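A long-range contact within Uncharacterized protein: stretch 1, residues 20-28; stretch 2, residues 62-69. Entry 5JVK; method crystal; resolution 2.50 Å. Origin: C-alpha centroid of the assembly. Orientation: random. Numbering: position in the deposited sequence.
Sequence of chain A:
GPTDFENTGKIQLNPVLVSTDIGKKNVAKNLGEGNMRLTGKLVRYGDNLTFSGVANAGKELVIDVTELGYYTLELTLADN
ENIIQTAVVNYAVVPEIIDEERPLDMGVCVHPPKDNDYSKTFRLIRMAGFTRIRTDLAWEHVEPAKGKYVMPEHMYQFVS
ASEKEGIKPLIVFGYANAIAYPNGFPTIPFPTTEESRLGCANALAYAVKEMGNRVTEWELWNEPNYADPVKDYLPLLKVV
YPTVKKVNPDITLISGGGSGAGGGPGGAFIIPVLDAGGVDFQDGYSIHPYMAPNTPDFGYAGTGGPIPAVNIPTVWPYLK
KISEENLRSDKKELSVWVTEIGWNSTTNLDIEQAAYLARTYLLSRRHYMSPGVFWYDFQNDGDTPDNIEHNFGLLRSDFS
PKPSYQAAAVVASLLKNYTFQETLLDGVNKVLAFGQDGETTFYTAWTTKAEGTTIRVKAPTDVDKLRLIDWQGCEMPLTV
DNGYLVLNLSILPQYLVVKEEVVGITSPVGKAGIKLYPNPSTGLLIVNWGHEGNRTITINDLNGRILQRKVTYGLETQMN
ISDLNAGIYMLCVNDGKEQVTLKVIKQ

Stretch 1 (20-28) TDIGKKNVA
Stretch 2 62-69: VIDVTELG

Antiparallel pairing of strand 23-28 with strand 62-65, their N-to-C directions 146° apart and their axes 4.5 Å apart at closest approach. In register, Gly23 lies opposite Val65, Lys24 opposite Asp64 and Lys25 opposite Ile63, with CA-CA separations of 5.1, 4.6 and 5.3 Å. The wider pairs are the hydrogen-bonded ones: Gly23 N donates to Val65 O (2.8 Å) and Val65 N to Gly23 O (2.9 Å), while Lys25 N donates to Ile63 O (2.9 Å) and Ile63 N to Lys25 O (3.1 Å). Backbone phi/psi values are extended at Lys24, Lys25 and 62-65, from -75/122 at Lys24 to -125/133 at Ile63; Val27, at -79/-36, departs from this, as does Gly23, at 138/-160, a conformation in which a CB would jam against the preceding carbonyl oxygen.

Val62, Ile22 and Val65 cover the most surface in a contact that buries 612 Å² in all. Val62 (-125/134, chi1 t) shares a sheet face with Lys24 and Asp64. Its CG1 lies 3.7 Å from Lys24 CD, so the aliphatic part of the lysine packs on the valine while its amine reaches Asp64: Lys24 NZ donates to Asp64 OD1 at 2.8 Å in a salt bridge that joins opposite charges across the non-hydrogen-bonded pair. Lys24 has chi1 -87° (m), then t, t and m; Asp64 has chi1 m and chi2 -58°. The CA of Val62 also makes a CA-H...O contact with Lys25 O (3.4 Å, 149° at H).

Ile22 (-72/159, chi1 p, chi2 t) precedes the strand and points its CB toward stretch 2. Ile22 CB is 3.4 Å from Val65 O, and its CG2 reaches Leu68 CD2 at 4.2 Å, an apolar contact beyond the last strand pair. The CA-to-CB bond of Leu68 (chi1 m, chi2 t) points sideways, but the end of the side chain comes nearer. Ile22 N donates to Asp21 OD1 (2.8 Å) just before the strand.

Val65 (-110/113, chi1 t) occupies the other face with Lys25 and Ile63. Its CG2 meets Lys25 CG at 3.6 Å, a contact with the methylene part of a largely buried lysine. Lys25 (m, m, t, t) carries its end away from stretch 2, where Lys25 NZ donates to Asp21 O at 2.7 Å and weakly to Thr20 O at 3.0 Å, giving the buried amine polar partners. Farther along, Ile63 CD1 (chi1 m, chi2 t) lies 4.3 Å from CG2 of Val27 (chi1 m), extending the apolar packing.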

# COMPACT_ATOMS: atom_id res chain seq x y z
N THR A 20 -14.49 -9.73 -7.06
CA THR A 20 -15.00 -9.82 -5.69
C THR A 20 -16.00 -10.97 -5.55
O THR A 20 -16.74 -11.29 -6.49
CB THR A 20 -15.68 -8.52 -5.23
OG1 THR A 20 -16.81 -8.22 -6.07
CG2 THR A 20 -14.70 -7.35 -5.26
N ASP A 21 -16.00 -11.60 -4.37
CA ASP A 21 -16.99 -12.62 -3.97
C ASP A 21 -16.85 -13.94 -4.75
O ASP A 21 -16.16 -14.01 -5.77
CB ASP A 21 -18.42 -12.06 -4.11
CG ASP A 21 -19.42 -12.68 -3.13
OD1 ASP A 21 -19.07 -13.62 -2.38
OD2 ASP A 21 -20.58 -12.21 -3.11
N ILE A 22 -17.49 -14.98 -4.24
CA ILE A 22 -17.65 -16.25 -4.96
C ILE A 22 -18.66 -16.12 -6.11
O ILE A 22 -19.48 -15.19 -6.11
CB ILE A 22 -18.07 -17.41 -4.00
CG1 ILE A 22 -19.48 -17.19 -3.41
CG2 ILE A 22 -17.04 -17.57 -2.89
CD1 ILE A 22 -19.92 -18.28 -2.45
N GLY A 23 -18.59 -17.02 -7.08
CA GLY A 23 -19.57 -17.09 -8.18
C GLY A 23 -18.99 -17.34 -9.55
O GLY A 23 -17.87 -17.85 -9.68
N LYS A 24 -19.76 -16.99 -10.59
CA LYS A 24 -19.36 -17.18 -11.99
C LYS A 24 -18.32 -16.14 -12.40
O LYS A 24 -18.59 -14.94 -12.33
CB LYS A 24 -20.56 -17.07 -12.95
CG LYS A 24 -21.31 -18.38 -13.16
CD LYS A 24 -22.20 -18.32 -14.39
CE LYS A 24 -23.20 -19.46 -14.43
NZ LYS A 24 -22.58 -20.80 -14.23
N LYS A 25 -17.16 -16.62 -12.84
CA LYS A 25 -16.04 -15.77 -13.22
C LYS A 25 -15.75 -15.88 -14.72
O LYS A 25 -15.31 -16.92 -15.20
CB LYS A 25 -14.80 -16.15 -12.40
CG LYS A 25 -15.00 -16.12 -10.89
CD LYS A 25 -15.54 -14.79 -10.38
CE LYS A 25 -15.72 -14.78 -8.87
NZ LYS A 25 -16.38 -13.53 -8.42
N ASN A 26 -16.01 -14.78 -15.43
CA ASN A 26 -15.73 -14.68 -16.87
C ASN A 26 -14.25 -14.36 -17.06
O ASN A 26 -13.85 -13.20 -17.18
CB ASN A 26 -16.64 -13.60 -17.49
CG ASN A 26 -16.65 -13.62 -19.02
OD1 ASN A 26 -16.01 -14.46 -19.66
ND2 ASN A 26 -17.40 -12.70 -19.61
N VAL A 27 -13.43 -15.41 -17.08
CA VAL A 27 -11.96 -15.27 -17.12
C VAL A 27 -11.38 -14.95 -18.51
O VAL A 27 -10.40 -14.21 -18.61
CB VAL A 27 -11.24 -16.51 -16.53
CG1 VAL A 27 -11.73 -16.79 -15.12
CG2 VAL A 27 -11.38 -17.75 -17.42
N ALA A 28 -11.97 -15.51 -19.57
CA ALA A 28 -11.43 -15.36 -20.93
C ALA A 28 -12.47 -15.64 -22.02
O ALA A 28 -13.60 -16.03 -21.72
CB ALA A 28 -10.23 -16.27 -21.11
N VAL A 62 -16.46 -19.20 -18.79
CA VAL A 62 -16.95 -18.85 -17.46
C VAL A 62 -16.79 -20.06 -16.53
O VAL A 62 -17.14 -21.18 -16.92
CB VAL A 62 -18.43 -18.42 -17.51
CG1 VAL A 62 -18.95 -18.09 -16.11
CG2 VAL A 62 -18.60 -17.23 -18.44
N ILE A 63 -16.26 -19.83 -15.33
CA ILE A 63 -15.98 -20.90 -14.36
C ILE A 63 -16.67 -20.59 -13.03
O ILE A 63 -16.57 -19.47 -12.53
CB ILE A 63 -14.46 -21.08 -14.12
CG1 ILE A 63 -13.73 -21.25 -15.46
CG2 ILE A 63 -14.19 -22.29 -13.21
CD1 ILE A 63 -12.23 -21.46 -15.36
N ASP A 64 -17.36 -21.59 -12.48
CA ASP A 64 -18.05 -21.47 -11.19
C ASP A 64 -17.04 -21.64 -10.05
O ASP A 64 -16.50 -22.72 -9.85
CB ASP A 64 -19.14 -22.53 -11.06
CG ASP A 64 -20.25 -22.37 -12.08
OD1 ASP A 64 -20.88 -21.30 -12.12
OD2 ASP A 64 -20.51 -23.34 -12.84
N VAL A 65 -16.82 -20.56 -9.29
CA VAL A 65 -15.86 -20.55 -8.19
C VAL A 65 -16.63 -20.47 -6.87
O VAL A 65 -17.27 -19.45 -6.59
CB VAL A 65 -14.89 -19.36 -8.32
CG1 VAL A 65 -13.91 -19.31 -7.15
CG2 VAL A 65 -14.14 -19.43 -9.65
N THR A 66 -16.57 -21.54 -6.08
CA THR A 66 -17.34 -21.67 -4.84
C THR A 66 -16.65 -21.17 -3.57
O THR A 66 -17.30 -21.06 -2.52
CB THR A 66 -17.74 -23.15 -4.60
OG1 THR A 66 -16.57 -23.92 -4.32
CG2 THR A 66 -18.46 -23.72 -5.81
N GLU A 67 -15.35 -20.88 -3.65
CA GLU A 67 -14.58 -20.38 -2.50
C GLU A 67 -13.61 -19.28 -2.93
O GLU A 67 -13.14 -19.26 -4.06
CB GLU A 67 -13.77 -21.51 -1.86
CG GLU A 67 -14.58 -22.54 -1.10
CD GLU A 67 -13.71 -23.60 -0.43
OE1 GLU A 67 -12.68 -23.23 0.18
OE2 GLU A 67 -14.04 -24.80 -0.51
N LEU A 68 -13.31 -18.38 -1.99
CA LEU A 68 -12.33 -17.32 -2.22
C LEU A 68 -10.91 -17.90 -2.32
O LEU A 68 -10.63 -18.99 -1.81
CB LEU A 68 -12.36 -16.29 -1.08
CG LEU A 68 -13.66 -15.50 -0.86
CD1 LEU A 68 -13.51 -14.56 0.32
CD2 LEU A 68 -14.04 -14.73 -2.11
N GLY A 69 -10.04 -17.15 -2.99
CA GLY A 69 -8.64 -17.53 -3.09
C GLY A 69 -7.86 -16.82 -4.17
O GLY A 69 -8.42 -16.12 -5.01